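Local atomic coordinates of phage related exonuclease (Haemophilus somnus 129PT, PDB entry 3K93), a protein that probably degrades DNA as a metal-dependent phage-type exonuclease, with a PD-(D/E)XK-like nuclease core resembling that of lambda exonuclease. Residues K59-K63 with C114-I118; S120-F124 with D156-F160; W148-Q152 with I193-D197. All coordinates share one frame; numbering follows the deposited sequence.

Contact 1 (K59-K63 with C114-I118); sequences KYTQK and CSWDI
Lys-63 NZ is held by two successive backbone carbonyls of the loop, giving hydrogen bonds to Trp-116 O at 2.8 Å and to Ser-115 O at 2.9 Å. NZ lies in the carbonyl plane of Ser-115, whereas Trp-116 O is approached from above its plane, 46° out of it. Phe-160 O and Thr-162 OG1 are further partners of the same ammonium group, so four oxygens surround a buried nitrogen and probably stabilise its charge. The lysine reaches them because its chain is fully extended, with CG anti to the backbone N (chi1 178°), and it runs in beside the indole of Trp-116. The contact docks helix 59-66 against the loop that leaves strand 108-114, the strand bearing the sodium ligands Asp-111 and Thr-112 in this PD-(D/E)XK-like core. Tyr-60 stands on edge over one face of Trp-116 in a T-shaped pair with its five-membered ring, planes at 88°, with Tyr-60 CD1 only 3.4 Å from Trp-116 CD2. Lys-59 shares this face: its CG makes a CH-pi contact 4.0 Å from the centroid of the six-membered ring of Trp-116. The same methylene also covers a face of the Tyr-60 ring, while Lys-59 NZ goes on to a salt bridge with Asp-171. Trp-116 touches Leu-176 of helix 173-181 as well. A water donates to both Tyr-60 O and Cys-114 O, at 2.8 Å from each, and bridges the helix and the end of the strand.

Contact 2 (S120-F124 with D156-F160); sequences SHPFF and DFVLF
His-121 and Leu-159 are both trans about the first side-chain bond (chi1 180° for each), which brings the imidazole of His-121 up to the strand and in Leu-159 carries the branches beyond CB so that CD2 reaches Phe-123. The pairing lays the loop before helix 125-135 against the end of strand 152-158, an inner strand of the four-stranded mixed sheet at the heart of the nuclease fold, where it runs parallel to 108-114. Leu-159 CB sits almost squarely over the imidazole in a CH-pi contact, 3.7 Å from the ring centroid of His-121 and 13° off its normal. The ring edge meets backbone: His-121 CE1 lies 3.4 Å from Phe-157 O, close to the ring plane. A hydrogen bond between His-121 ND1 and Ser-115 OG helps to fix the rotation of the imidazole. The next residue, Pro-122, is the centre of an inverse gamma turn, closed by a weak bond from Phe-123 N to His-121 O. This turn presents the pyrrolidine to the phenylalanine ring, with Pro-122 CG poised over one face of Phe-157, 3.7 Å from its centroid. Phe-123, just after the turn, stacks with Phe-50 of a second subunit, so the buried loop is also part of the subunit interface. His-121 CD2 rests over the face of the Phe-123 ring, while Phe-123 CZ touches Leu-159 CD2 at 3.8 Å.

Contact 3 (W148-Q152 with I193-D197); sequences WDCDQ and IIQRD
Arg-196 grips loop 149-151 tightly through its backbone N and NH1, and Gln-152 pairs closely with the strand, while the Asp-149 side is joined through water and the glutamine amides meet only at van der Waals distance. The loop follows a Schellman motif at Asp-149, which ends helix 137-148 and leads into strand 152-158; strand 189-195, the outermost strand of the four-stranded sheet within this chain, runs antiparallel to strand 152-158 and gives way to helix 198-221. On the tight side, Arg-196 N donates to Asp-151 O at 3.0 Å from above the carbonyl plane. The arginine chain, extended from its first torsion (chi1 179°) out to NE, stretches back along the loop. Its NH1 donates to Cys-150 O at 2.8 Å, the N-H...O angle being 157°, with the oxygen lying in the guanidinium plane. Arg-196 NE turns to Asn-198 OD1, which helps to hold the planar group in place. Toward solvent, Arg-196 NH2 donates to a water at 2.9 Å, and that water lies close to the carboxylate of Asp-149, whose OD1 is 5.0 Å from NH2. Gln-152 and Gln-195 form an antiparallel non-hydrogen-bonded pair, and a CA-H...O contact joins Gln-152 CA to Ile-194 O at 3.6 Å. The side chains of Gln-152 and Gln-195 run alongside one another, amide planes 59° apart. Gln-152 OE1 accepts a hydrogen bond from Gln-154 NE2, and Gln-152 NE2 lies 3.7 Å from Ile-193 CG2.

Contacts 1 and 2 are neighbours, their centres 10 Å apart, and follow each other along the chain. They meet through Ile-118, which packs on Leu-159 and Phe-123; both also touch the second subunit. Contact 3 lies on the opposite side of the chain's centre from contact 1, about 26 Å from contact 1 and 21 Å from contact 2 between centres. It shares the central sheet with contact 2 through the adjacent strands 152-158 and 189-195, and the segments of these two contacts alternate in sequence. Contacts 1 and 2 thus lie where strands 108-114 and 152-158 end, on the side that meets the second subunit, and contact 3 at the start of 152-158, where no other chain of the assembly touches it.

Contact 1 (K59-K63 with C114-I118)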
ATOM      1  N   LYS A  59       1.595   4.384  18.850  1.00 21.20           N
ATOM      2  CA  LYS A  59       0.795   3.706  19.883  1.00 20.46           C
ATOM      3  C   LYS A  59       1.077   2.185  19.957  1.00 19.34           C
ATOM      4  O   LYS A  59       1.092   1.604  21.028  1.00 18.57           O
ATOM      5  CB  LYS A  59      -0.707   4.029  19.698  1.00 20.47           C
ATOM      6  CG  LYS A  59      -1.334   3.472  18.429  1.00 20.15           C
ATOM      7  CD  LYS A  59      -2.600   4.240  18.026  1.00 19.68           C
ATOM      8  CE  LYS A  59      -3.258   3.593  16.795  1.00 20.13           C
ATOM      9  NZ  LYS A  59      -4.640   4.068  16.603  1.00 22.65           N
ATOM     10  N   TYR A  60       1.346   1.553  18.816  1.00 18.92           N
ATOM     11  CA  TYR A  60       1.631   0.096  18.778  1.00 18.37           C
ATOM     12  C   TYR A  60       2.862  -0.262  19.594  1.00 17.66           C
ATOM     13  O   TYR A  60       2.813  -1.147  20.453  1.00 17.26           O
ATOM     14  CB  TYR A  60       1.741  -0.427  17.311  1.00 18.88           C
ATOM     15  CG  TYR A  60       0.592   0.046  16.432  1.00 18.89           C
ATOM     16  CD1 TYR A  60      -0.703  -0.247  16.767  1.00 16.52           C
ATOM     17  CD2 TYR A  60       0.817   0.835  15.312  1.00 20.16           C
ATOM     18  CE1 TYR A  60      -1.772   0.194  16.003  1.00 19.25           C
ATOM     19  CE2 TYR A  60      -0.249   1.298  14.534  1.00 21.27           C
ATOM     20  CZ  TYR A  60      -1.543   0.963  14.892  1.00 20.43           C
ATOM     21  OH  TYR A  60      -2.605   1.418  14.172  1.00 21.80           O
ATOM     22  N   THR A  61       3.953   0.464  19.357  1.00 17.45           N
ATOM     23  CA  THR A  61       5.209   0.256  20.083  1.00 16.86           C
ATOM     24  C   THR A  61       5.097   0.796  21.528  1.00 17.02           C
ATOM     25  O   THR A  61       5.674   0.219  22.442  1.00 18.37           O
ATOM     26  CB  THR A  61       6.428   0.932  19.362  1.00 16.93           C
ATOM     27  OG1 THR A  61       6.239   2.337  19.360  1.00 17.55           O
ATOM     28  CG2 THR A  61       6.581   0.446  17.895  1.00 14.95           C
ATOM     29  N   GLN A  62       4.374   1.886  21.746  1.00 16.54           N
ATOM     30  CA  GLN A  62       4.193   2.367  23.105  0.50 17.03           C
ATOM     31  C   GLN A  62       3.416   1.363  23.964  1.00 17.02           C
ATOM     32  O   GLN A  62       3.702   1.238  25.152  1.00 17.22           O
ATOM     33  CB  GLN A  62       3.528   3.742  23.140  0.50 17.64           C
ATOM     34  CG  GLN A  62       3.671   4.495  24.501  0.50 18.81           C
ATOM     35  CD  GLN A  62       5.056   4.346  25.174  0.50 19.94           C
ATOM     36  OE1 GLN A  62       5.132   4.049  26.364  0.50 21.03           O
ATOM     37  NE2 GLN A  62       6.139   4.561  24.416  0.50 19.32           N
ATOM     38  N   LYS A  63       2.468   0.622  23.386  1.00 16.33           N
ATOM     39  CA  LYS A  63       1.731  -0.389  24.173  1.00 16.04           C
ATOM     40  C   LYS A  63       2.687  -1.432  24.739  1.00 16.50           C
ATOM     41  O   LYS A  63       2.623  -1.770  25.935  1.00 15.20           O
ATOM     42  CB  LYS A  63       0.625  -1.064  23.362  1.00 15.40           C
ATOM     43  CG  LYS A  63      -0.156  -2.154  24.105  1.00 14.33           C
ATOM     44  CD  LYS A  63      -1.282  -2.715  23.285  1.00 10.83           C
ATOM     45  CE  LYS A  63      -2.046  -3.831  23.999  1.00  9.32           C
ATOM     46  NZ  LYS A  63      -3.297  -4.310  23.281  1.00  5.03           N
ATOM     47  N   CYS A 114       3.634  -7.659  22.286  1.00 14.55           N
ATOM     48  CA  CYS A 114       2.331  -7.218  22.795  1.00 14.62           C
ATOM     49  C   CYS A 114       1.465  -6.768  21.650  1.00 13.15           C
ATOM     50  O   CYS A 114       1.584  -5.656  21.201  1.00 12.71           O
ATOM     51  CB  CYS A 114       2.516  -6.053  23.788  1.00 14.80           C
ATOM     52  SG  CYS A 114       3.236  -6.615  25.336  1.00 18.24           S
ATOM     53  N   SER A 115       0.582  -7.638  21.182  1.00 12.88           N
ATOM     54  CA  SER A 115      -0.304  -7.312  20.066  1.00 12.02           C
ATOM     55  C   SER A 115      -1.205  -6.097  20.352  1.00 12.11           C
ATOM     56  O   SER A 115      -1.642  -5.880  21.497  1.00 12.48           O
ATOM     57  CB  SER A 115      -1.176  -8.512  19.735  1.00 12.40           C
ATOM     58  OG  SER A 115      -0.386  -9.688  19.593  1.00 12.08           O
ATOM     59  N   TRP A 116      -1.475  -5.316  19.319  1.00 10.67           N
ATOM     60  CA  TRP A 116      -2.380  -4.186  19.456  1.00 11.33           C
ATOM     61  C   TRP A 116      -3.840  -4.585  19.743  1.00 11.60           C
ATOM     62  O   TRP A 116      -4.464  -4.096  20.710  1.00 11.25           O
ATOM     63  CB  TRP A 116      -2.323  -3.303  18.203  1.00 10.73           C
ATOM     64  CG  TRP A 116      -3.223  -2.137  18.268  1.00 10.67           C
ATOM     65  CD1 TRP A 116      -4.370  -1.952  17.549  1.00  9.56           C
ATOM     66  CD2 TRP A 116      -3.092  -0.986  19.126  1.00 10.42           C
ATOM     67  NE1 TRP A 116      -4.955  -0.762  17.900  1.00 12.54           N
ATOM     68  CE2 TRP A 116      -4.197  -0.146  18.863  1.00 11.53           C
ATOM     69  CE3 TRP A 116      -2.143  -0.581  20.075  1.00 12.41           C
ATOM     70  CZ2 TRP A 116      -4.381   1.094  19.513  1.00 13.47           C
ATOM     71  CZ3 TRP A 116      -2.315   0.663  20.738  1.00 11.37           C
ATOM     72  CH2 TRP A 116      -3.435   1.473  20.460  1.00 13.18           C
ATOM     73  N   ASP A 117      -4.384  -5.461  18.909  1.00 11.18           N
ATOM     74  CA  ASP A 117      -5.776  -5.836  19.018  1.00 11.52           C
ATOM     75  C   ASP A 117      -6.019  -7.271  18.564  1.00 10.82           C
ATOM     76  O   ASP A 117      -5.094  -7.955  18.123  1.00  9.93           O
ATOM     77  CB  ASP A 117      -6.704  -4.770  18.325  1.00 12.44           C
ATOM     78  CG  ASP A 117      -6.672  -4.790  16.830  1.00 15.06           C
ATOM     79  OD1 ASP A 117      -6.025  -5.684  16.212  1.00 18.03           O
ATOM     80  OD2 ASP A 117      -7.375  -3.900  16.260  1.00 16.57           O
ATOM     81  N   ILE A 118      -7.254  -7.724  18.735  1.00 10.34           N
ATOM     82  CA  ILE A 118      -7.656  -9.093  18.401  1.00 10.00           C
ATOM     83  C   ILE A 118      -7.323  -9.387  16.936  1.00 10.05           C
ATOM     84  O   ILE A 118      -6.832 -10.449  16.610  1.00 10.12           O
ATOM     85  CB  ILE A 118      -9.173  -9.330  18.704  1.00 10.24           C
ATOM     86  CG1 ILE A 118      -9.416  -9.288  20.229  1.00  8.25           C
ATOM     87  CG2 ILE A 118      -9.694 -10.649  18.056  1.00  8.14           C
ATOM     88  CD1 ILE A 118     -10.875  -9.019  20.651  1.00  5.95           C
TER
HETATM   89  O   HOH W   1       0.958  -3.165  20.158  1.00 10.26           O

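Contact 2 (S120-F124 with D156-F160)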
ATOM      1  N   SER A 120      -4.899  -8.169  15.006  1.00 11.51           N
ATOM      2  CA  SER A 120      -3.481  -8.250  14.688  1.00 12.37           C
ATOM      3  C   SER A 120      -2.814  -9.368  15.515  1.00 11.63           C
ATOM      4  O   SER A 120      -1.757  -9.875  15.156  1.00 12.16           O
ATOM      5  CB  SER A 120      -2.777  -6.870  14.965  1.00 12.92           C
ATOM      6  OG  SER A 120      -2.720  -6.556  16.393  1.00 13.79           O
ATOM      7  N   HIS A 121      -3.438  -9.753  16.615  1.00 11.40           N
ATOM      8  CA  HIS A 121      -2.888 -10.793  17.482  1.00 11.68           C
ATOM      9  C   HIS A 121      -3.015 -12.187  16.839  1.00 11.91           C
ATOM     10  O   HIS A 121      -4.107 -12.563  16.432  1.00 12.23           O
ATOM     11  CB  HIS A 121      -3.613 -10.811  18.825  1.00 11.20           C
ATOM     12  CG  HIS A 121      -3.105 -11.857  19.748  1.00 11.13           C
ATOM     13  ND1 HIS A 121      -1.890 -11.754  20.377  1.00 10.70           N
ATOM     14  CD2 HIS A 121      -3.621 -13.052  20.121  1.00 10.17           C
ATOM     15  CE1 HIS A 121      -1.694 -12.823  21.126  1.00  8.10           C
ATOM     16  NE2 HIS A 121      -2.713 -13.640  20.966  1.00  9.08           N
ATOM     17  N   PRO A 122      -1.921 -12.947  16.776  1.00 12.03           N
ATOM     18  CA  PRO A 122      -1.969 -14.287  16.194  1.00 12.88           C
ATOM     19  C   PRO A 122      -2.393 -15.385  17.193  1.00 13.14           C
ATOM     20  O   PRO A 122      -1.559 -16.032  17.843  1.00 13.17           O
ATOM     21  CB  PRO A 122      -0.547 -14.510  15.712  1.00 13.42           C
ATOM     22  CG  PRO A 122       0.307 -13.677  16.632  1.00 13.59           C
ATOM     23  CD  PRO A 122      -0.543 -12.532  17.101  1.00 13.02           C
ATOM     24  N   PHE A 123      -3.703 -15.542  17.323  1.00 12.36           N
ATOM     25  CA  PHE A 123      -4.272 -16.570  18.118  1.00 12.02           C
ATOM     26  C   PHE A 123      -3.903 -17.941  17.588  1.00 12.47           C
ATOM     27  O   PHE A 123      -3.730 -18.863  18.381  1.00 14.23           O
ATOM     28  CB  PHE A 123      -5.806 -16.476  18.129  1.00 11.66           C
ATOM     29  CG  PHE A 123      -6.345 -15.336  18.961  1.00 10.84           C
ATOM     30  CD1 PHE A 123      -6.602 -15.514  20.310  1.00 10.40           C
ATOM     31  CD2 PHE A 123      -6.628 -14.110  18.384  1.00  9.99           C
ATOM     32  CE1 PHE A 123      -7.107 -14.480  21.091  1.00 10.21           C
ATOM     33  CE2 PHE A 123      -7.120 -13.083  19.154  1.00 12.18           C
ATOM     34  CZ  PHE A 123      -7.361 -13.283  20.528  1.00 11.24           C
ATOM     35  N   PHE A 124      -3.837 -18.100  16.258  1.00 11.16           N
ATOM     36  CA  PHE A 124      -3.790 -19.432  15.648  1.00  9.88           C
ATOM     37  C   PHE A 124      -2.360 -19.808  15.385  1.00  9.38           C
ATOM     38  O   PHE A 124      -1.580 -18.957  15.071  1.00  8.13           O
ATOM     39  CB  PHE A 124      -4.668 -19.435  14.407  1.00  8.91           C
ATOM     40  CG  PHE A 124      -6.077 -18.998  14.711  1.00  9.42           C
ATOM     41  CD1 PHE A 124      -6.870 -19.758  15.556  1.00  7.26           C
ATOM     42  CD2 PHE A 124      -6.591 -17.813  14.209  1.00  7.52           C
ATOM     43  CE1 PHE A 124      -8.159 -19.340  15.877  1.00  7.92           C
ATOM     44  CE2 PHE A 124      -7.863 -17.404  14.513  1.00  7.77           C
ATOM     45  CZ  PHE A 124      -8.649 -18.164  15.369  1.00  8.03           C
ATOM     46  N   ASP A 156       6.749 -15.096  22.552  1.00 14.69           N
ATOM     47  CA  ASP A 156       5.431 -15.060  23.204  1.00 14.12           C
ATOM     48  C   ASP A 156       4.622 -13.868  22.659  1.00 14.54           C
ATOM     49  O   ASP A 156       4.842 -12.718  23.058  1.00 15.15           O
ATOM     50  CB  ASP A 156       5.614 -14.870  24.714  1.00 14.67           C
ATOM     51  CG  ASP A 156       6.005 -16.161  25.454  1.00 14.56           C
ATOM     52  OD1 ASP A 156       6.068 -17.273  24.860  1.00 11.87           O
ATOM     53  OD2 ASP A 156       6.213 -16.046  26.674  1.00 14.80           O
ATOM     54  N   PHE A 157       3.713 -14.138  21.727  1.00 14.51           N
ATOM     55  CA  PHE A 157       2.730 -13.164  21.277  1.00 13.52           C
ATOM     56  C   PHE A 157       1.663 -13.122  22.370  1.00 13.43           C
ATOM     57  O   PHE A 157       1.067 -14.150  22.674  1.00 11.99           O
ATOM     58  CB  PHE A 157       2.089 -13.612  19.974  1.00 13.45           C
ATOM     59  CG  PHE A 157       3.014 -13.576  18.817  1.00 13.45           C
ATOM     60  CD1 PHE A 157       3.277 -12.386  18.172  1.00 14.56           C
ATOM     61  CD2 PHE A 157       3.614 -14.721  18.354  1.00 13.80           C
ATOM     62  CE1 PHE A 157       4.135 -12.347  17.097  1.00 14.61           C
ATOM     63  CE2 PHE A 157       4.469 -14.679  17.268  1.00 13.95           C
ATOM     64  CZ  PHE A 157       4.738 -13.504  16.656  1.00 14.62           C
ATOM     65  N   VAL A 158       1.438 -11.921  22.929  1.00 13.02           N
ATOM     66  CA  VAL A 158       0.535 -11.721  24.051  0.50 12.36           C
ATOM     67  C   VAL A 158      -0.423 -10.557  23.795  1.00 12.70           C
ATOM     68  O   VAL A 158      -0.003  -9.462  23.361  1.00 13.31           O
ATOM     69  CB  VAL A 158       1.317 -11.504  25.354  0.50 12.45           C
ATOM     70  CG1 VAL A 158       2.009 -12.795  25.763  0.50 11.14           C
ATOM     71  CG2 VAL A 158       2.325 -10.388  25.201  0.50 11.78           C
ATOM     72  N   LEU A 159      -1.713 -10.798  24.026  1.00 12.62           N
ATOM     73  CA  LEU A 159      -2.769  -9.790  23.862  1.00 12.05           C
ATOM     74  C   LEU A 159      -3.299  -9.389  25.219  1.00 12.23           C
ATOM     75  O   LEU A 159      -3.925 -10.210  25.927  1.00 11.05           O
ATOM     76  CB  LEU A 159      -3.940 -10.335  23.013  1.00 11.77           C
ATOM     77  CG  LEU A 159      -5.071  -9.330  22.795  1.00 12.15           C
ATOM     78  CD1 LEU A 159      -4.573  -8.060  22.060  1.00  8.53           C
ATOM     79  CD2 LEU A 159      -6.309  -9.967  22.067  1.00  9.91           C
ATOM     80  N   PHE A 160      -3.040  -8.137  25.588  1.00 11.99           N
ATOM     81  CA  PHE A 160      -3.642  -7.537  26.746  1.00 12.51           C
ATOM     82  C   PHE A 160      -4.561  -6.437  26.242  1.00 12.01           C
ATOM     83  O   PHE A 160      -4.385  -5.948  25.122  1.00 11.68           O
ATOM     84  CB  PHE A 160      -2.563  -6.862  27.628  1.00 13.06           C
ATOM     85  CG  PHE A 160      -1.546  -7.814  28.211  1.00 14.35           C
ATOM     86  CD1 PHE A 160      -1.893  -8.672  29.240  1.00 15.25           C
ATOM     87  CD2 PHE A 160      -0.240  -7.824  27.757  1.00 17.61           C
ATOM     88  CE1 PHE A 160      -0.977  -9.545  29.786  1.00 15.55           C
ATOM     89  CE2 PHE A 160       0.707  -8.713  28.331  1.00 18.01           C
ATOM     90  CZ  PHE A 160       0.322  -9.568  29.343  1.00 15.59           C
TER

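Contact 3 (W148-Q152 with I193-D197)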
ATOM      1  N   TRP A 148      23.776 -14.340  22.917  1.00 17.16           N
ATOM      2  CA  TRP A 148      23.605 -14.914  24.269  1.00 17.77           C
ATOM      3  C   TRP A 148      23.955 -16.395  24.346  1.00 18.46           C
ATOM      4  O   TRP A 148      23.734 -17.006  25.367  1.00 18.52           O
ATOM      5  CB  TRP A 148      22.165 -14.673  24.784  1.00 18.14           C
ATOM      6  CG  TRP A 148      22.046 -13.476  25.620  1.00 18.27           C
ATOM      7  CD1 TRP A 148      22.236 -13.412  26.961  1.00 19.00           C
ATOM      8  CD2 TRP A 148      21.737 -12.139  25.191  1.00 18.55           C
ATOM      9  NE1 TRP A 148      22.052 -12.131  27.401  1.00 18.93           N
ATOM     10  CE2 TRP A 148      21.753 -11.326  26.337  1.00 18.38           C
ATOM     11  CE3 TRP A 148      21.440 -11.557  23.951  1.00 18.25           C
ATOM     12  CZ2 TRP A 148      21.497  -9.959  26.290  1.00 18.84           C
ATOM     13  CZ3 TRP A 148      21.178 -10.202  23.905  1.00 18.35           C
ATOM     14  CH2 TRP A 148      21.221  -9.414  25.065  1.00 18.69           C
ATOM     15  N   ASP A 149      24.537 -16.954  23.286  1.00 19.98           N
ATOM     16  CA  ASP A 149      24.969 -18.368  23.264  1.00 21.17           C
ATOM     17  C   ASP A 149      23.861 -19.323  23.683  1.00 20.46           C
ATOM     18  O   ASP A 149      24.073 -20.160  24.546  1.00 21.30           O
ATOM     19  CB  ASP A 149      26.211 -18.599  24.146  1.00 22.47           C
ATOM     20  CG  ASP A 149      27.492 -18.007  23.549  1.00 25.95           C
ATOM     21  OD1 ASP A 149      27.723 -18.098  22.321  1.00 30.87           O
ATOM     22  OD2 ASP A 149      28.302 -17.471  24.324  1.00 32.21           O
ATOM     23  N   CYS A 150      22.686 -19.177  23.072  1.00 19.28           N
ATOM     24  CA  CYS A 150      21.514 -19.994  23.392  1.00 18.71           C
ATOM     25  C   CYS A 150      21.165 -20.921  22.256  1.00 17.60           C
ATOM     26  O   CYS A 150      21.478 -20.672  21.088  1.00 16.80           O
ATOM     27  CB  CYS A 150      20.286 -19.106  23.685  1.00 18.74           C
ATOM     28  SG  CYS A 150      20.348 -18.242  25.284  1.00 21.53           S
ATOM     29  N   ASP A 151      20.460 -21.982  22.621  1.00 17.23           N
ATOM     30  CA  ASP A 151      20.027 -23.025  21.698  1.00 16.86           C
ATOM     31  C   ASP A 151      18.624 -22.841  21.199  1.00 15.94           C
ATOM     32  O   ASP A 151      18.291 -23.393  20.164  1.00 15.33           O
ATOM     33  CB  ASP A 151      20.119 -24.411  22.371  1.00 17.13           C
ATOM     34  CG  ASP A 151      21.544 -24.846  22.581  1.00 18.34           C
ATOM     35  OD1 ASP A 151      22.441 -24.316  21.869  1.00 18.87           O
ATOM     36  OD2 ASP A 151      21.759 -25.702  23.462  1.00 22.79           O
ATOM     37  N   GLN A 152      17.793 -22.121  21.941  1.00 15.51           N
ATOM     38  CA  GLN A 152      16.435 -21.873  21.486  1.00 16.15           C
ATOM     39  C   GLN A 152      15.897 -20.529  21.927  1.00 15.06           C
ATOM     40  O   GLN A 152      16.443 -19.907  22.817  1.00 15.30           O
ATOM     41  CB  GLN A 152      15.482 -23.042  21.808  1.00 16.65           C
ATOM     42  CG  GLN A 152      14.994 -23.201  23.215  1.00 20.17           C
ATOM     43  CD  GLN A 152      13.613 -23.953  23.268  1.00 24.91           C
ATOM     44  OE1 GLN A 152      12.704 -23.523  23.966  1.00 25.58           O
ATOM     45  NE2 GLN A 152      13.471 -25.045  22.496  1.00 25.10           N
ATOM     46  N   ILE A 193       8.312 -21.368  18.791  1.00 13.48           N
ATOM     47  CA  ILE A 193       9.621 -21.835  19.237  1.00 14.22           C
ATOM     48  C   ILE A 193      10.536 -21.778  18.025  1.00 14.44           C
ATOM     49  O   ILE A 193      10.207 -22.330  16.997  1.00 14.36           O
ATOM     50  CB  ILE A 193       9.548 -23.330  19.746  1.00 13.79           C
ATOM     51  CG1 ILE A 193       8.591 -23.459  20.935  1.00 14.24           C
ATOM     52  CG2 ILE A 193      10.915 -23.843  20.142  1.00 13.39           C
ATOM     53  CD1 ILE A 193       8.161 -24.949  21.270  1.00 14.01           C
ATOM     54  N   ILE A 194      11.671 -21.102  18.143  1.00 15.13           N
ATOM     55  CA  ILE A 194      12.648 -21.012  17.063  1.00 15.52           C
ATOM     56  C   ILE A 194      13.925 -21.738  17.513  1.00 16.69           C
ATOM     57  O   ILE A 194      14.474 -21.393  18.555  1.00 17.40           O
ATOM     58  CB  ILE A 194      13.002 -19.527  16.753  1.00 14.94           C
ATOM     59  CG1 ILE A 194      11.742 -18.680  16.485  1.00 15.14           C
ATOM     60  CG2 ILE A 194      13.925 -19.452  15.556  1.00 14.94           C
ATOM     61  CD1 ILE A 194      11.022 -19.007  15.168  1.00 13.83           C
ATOM     62  N   GLN A 195      14.380 -22.744  16.749  1.00 16.84           N
ATOM     63  CA  GLN A 195      15.614 -23.447  17.061  1.00 17.57           C
ATOM     64  C   GLN A 195      16.797 -22.624  16.535  1.00 16.57           C
ATOM     65  O   GLN A 195      16.684 -22.020  15.492  1.00 16.56           O
ATOM     66  CB  GLN A 195      15.651 -24.849  16.411  1.00 17.86           C
ATOM     67  CG  GLN A 195      14.568 -25.836  16.875  1.00 21.73           C
ATOM     68  CD  GLN A 195      14.555 -26.007  18.384  1.00 25.62           C
ATOM     69  OE1 GLN A 195      15.603 -25.953  19.032  1.00 29.60           O
ATOM     70  NE2 GLN A 195      13.373 -26.187  18.952  1.00 27.09           N
ATOM     71  N   ARG A 196      17.916 -22.611  17.265  1.00 16.05           N
ATOM     72  CA  ARG A 196      19.163 -21.977  16.791  1.00 15.87           C
ATOM     73  C   ARG A 196      19.517 -22.600  15.462  1.00 15.61           C
ATOM     74  O   ARG A 196      19.398 -23.781  15.316  1.00 15.55           O
ATOM     75  CB  ARG A 196      20.295 -22.255  17.764  1.00 15.73           C
ATOM     76  CG  ARG A 196      21.626 -21.659  17.362  1.00 15.75           C
ATOM     77  CD  ARG A 196      22.736 -22.183  18.229  1.00 16.69           C
ATOM     78  NE  ARG A 196      23.969 -21.453  17.935  1.00 15.85           N
ATOM     79  CZ  ARG A 196      24.371 -20.341  18.542  1.00 16.22           C
ATOM     80  NH1 ARG A 196      23.696 -19.805  19.555  1.00 15.28           N
ATOM     81  NH2 ARG A 196      25.512 -19.777  18.156  1.00 16.91           N
ATOM     82  N   ASP A 197      19.921 -21.809  14.487  1.00 15.93           N
ATOM     83  CA  ASP A 197      20.267 -22.348  13.179  1.00 16.63           C
ATOM     84  C   ASP A 197      21.529 -21.663  12.755  1.00 17.09           C
ATOM     85  O   ASP A 197      21.487 -20.520  12.285  1.00 16.64           O
ATOM     86  CB  ASP A 197      19.128 -22.096  12.189  1.00 17.59           C
ATOM     87  CG  ASP A 197      19.453 -22.544  10.757  1.00 18.82           C
ATOM     88  OD1 ASP A 197      20.630 -22.846  10.433  1.00 19.32           O
ATOM     89  OD2 ASP A 197      18.499 -22.560   9.941  1.00 22.00           O
TER
HETATM   90  O   HOH W   2      26.265 -17.872  20.228  1.00 14.65           O